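Local coordinates for ultraspiracle (Drosophila melanogaster, PDB 1HG4), which acts as a nuclear hormone receptor and transcription factor, its ligand-binding domain locked here in an inactive conformation, at the interface of chains A and B. Residues are numbered along the deposited sequence; one frame, centred on the assembly and turned at random. Chains: chain A/B, Ultraspiracle.

The interface of chains A and B. Residues chain A 78-79, 263, 267; chain B 216, 220-221, 223.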
loop_
_atom_site.group_PDB
_atom_site.type_symbol
_atom_site.label_atom_id
_atom_site.label_comp_id
_atom_site.label_asym_id
_atom_site.label_seq_id
_atom_site.Cartn_x
_atom_site.Cartn_y
_atom_site.Cartn_z
ATOM N N LEU A 78 -14.670 -5.171 -11.388
ATOM C CA LEU A 78 -15.726 -4.323 -11.936
ATOM C C LEU A 78 -16.366 -3.429 -10.879
ATOM O O LEU A 78 -16.579 -2.240 -11.096
ATOM C CB LEU A 78 -16.806 -5.197 -12.565
ATOM C CG LEU A 78 -17.068 -4.980 -14.051
ATOM C CD1 LEU A 78 -18.143 -5.958 -14.538
ATOM C CD2 LEU A 78 -17.490 -3.530 -14.281
ATOM N N ASP A 79 -16.674 -4.005 -9.725
ATOM C CA ASP A 79 -17.299 -3.229 -8.673
ATOM C C ASP A 79 -16.441 -2.031 -8.306
ATOM O O ASP A 79 -16.961 -0.967 -7.999
ATOM C CB ASP A 79 -17.589 -4.109 -7.447
ATOM C CG ASP A 79 -18.657 -5.174 -7.731
ATOM O OD1 ASP A 79 -19.275 -5.133 -8.822
ATOM O OD2 ASP A 79 -18.888 -6.054 -6.874
ATOM N N LEU A 263 -21.827 0.484 -15.060
ATOM C CA LEU A 263 -21.654 -0.964 -15.080
ATOM C C LEU A 263 -22.033 -1.544 -16.433
ATOM O O LEU A 263 -21.345 -2.423 -16.960
ATOM C CB LEU A 263 -22.529 -1.606 -14.003
ATOM C CG LEU A 263 -21.965 -2.789 -13.223
ATOM C CD1 LEU A 263 -23.075 -3.374 -12.364
ATOM C CD2 LEU A 263 -21.409 -3.837 -14.162
ATOM N N GLU A 267 -19.485 -3.415 -19.012
ATOM C CA GLU A 267 -19.721 -4.815 -19.367
ATOM C C GLU A 267 -19.943 -4.989 -20.857
ATOM O O GLU A 267 -20.073 -6.106 -21.346
ATOM C CB GLU A 267 -20.928 -5.374 -18.608
ATOM C CG GLU A 267 -20.712 -5.507 -17.112
ATOM C CD GLU A 267 -21.946 -6.026 -16.384
ATOM O OE1 GLU A 267 -23.021 -5.399 -16.511
ATOM O OE2 GLU A 267 -21.841 -7.056 -15.676
ATOM N N ARG B 216 -16.556 -12.558 -14.569
ATOM C CA ARG B 216 -16.927 -11.918 -15.819
ATOM C C ARG B 216 -16.879 -12.867 -17.017
ATOM O O ARG B 216 -17.634 -12.701 -17.973
ATOM C CB ARG B 216 -16.032 -10.698 -16.046
ATOM C CG ARG B 216 -16.226 -9.639 -14.972
ATOM C CD ARG B 216 -15.245 -8.480 -15.097
ATOM N NE ARG B 216 -15.476 -7.680 -16.295
ATOM C CZ ARG B 216 -14.798 -6.575 -16.589
ATOM N NH1 ARG B 216 -13.849 -6.145 -15.770
ATOM N NH2 ARG B 216 -15.069 -5.904 -17.701
ATOM N N PRO B 220 -21.069 -14.396 -17.245
ATOM C CA PRO B 220 -21.355 -13.135 -17.939
ATOM C C PRO B 220 -22.486 -12.371 -17.280
ATOM O O PRO B 220 -22.450 -11.147 -17.154
ATOM C CB PRO B 220 -21.713 -13.596 -19.346
ATOM C CG PRO B 220 -20.843 -14.789 -19.527
ATOM C CD PRO B 220 -21.028 -15.510 -18.210
ATOM N N GLY B 221 -23.489 -13.111 -16.840
ATOM C CA GLY B 221 -24.621 -12.483 -16.204
ATOM C C GLY B 221 -24.370 -11.720 -14.913
ATOM O O GLY B 221 -23.675 -10.701 -14.886
ATOM N N ASP B 223 -23.785 -9.626 -12.142
ATOM C CA ASP B 223 -22.660 -8.780 -11.767
ATOM C C ASP B 223 -22.535 -8.713 -10.255
ATOM O O ASP B 223 -21.594 -8.125 -9.732
ATOM C CB ASP B 223 -22.836 -7.365 -12.323
ATOM C CG ASP B 223 -24.236 -6.807 -12.084
ATOM O OD1 ASP B 223 -24.543 -6.418 -10.927
ATOM O OD2 ASP B 223 -25.030 -6.768 -13.058
HETATM O O HOH W 1 -19.195 -6.657 -11.110
#
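A:Leu78 lies over one face of the B:Arg216 guanidinium. Its CG sits above the centre of that group, 3.8 Å from B:Arg216 CZ. The methyl CD1 reaches the start of the flat group, 3.6 Å from B:Arg216 NE. The two side chains cross at about a right angle. The arginine chain bends at its third torsion (chi3 67°), which turns the guanidinium across the leucine. An alanine in place of B:Arg216 would probably open a gap under A:Leu78 and leave its branched end without a partner here.

B:Asp223 makes the second meeting point. Its CG lies between its backbone N and carbonyl carbon (chi1 47°), which sets the carboxylate against A:Leu263. The methyl A:Leu263 CD1 packs against that CG at 3.6 Å, and the two side chains cross obliquely. The A:Glu267 side chain, extended beyond CG, crosses B:Asp223 at about a right angle. Its tip OE2 meets B:Asp223 CB at 3.5 Å. The two carboxylate planes are 65° apart, and A:Glu267 OE2 is 4.1 Å from B:Asp223 OD2. Two like charges this close would tend to repel if both are ionised. The nearest charged atoms of A:Glu267 and B:Arg216 are too far apart for a salt bridge.

Direct polar bonds between the chains are absent from this patch. One water links them instead. It lies 2.7 Å from the A:Asp79 carboxylate OD1 and 3.1 Å from the backbone O of B:Asp223.

The patch is part of a contact between two copies of the protein that is not an exact two-fold, and it may reflect crystal packing. A:Leu78 and A:Asp79 begin helix 78-100. A:Leu263 belongs to helix 258-266, and A:Glu267 directly follows it. B:Arg216 is near the end of helix 197-218, and B:Asp223 is in the loop before helix 225-250.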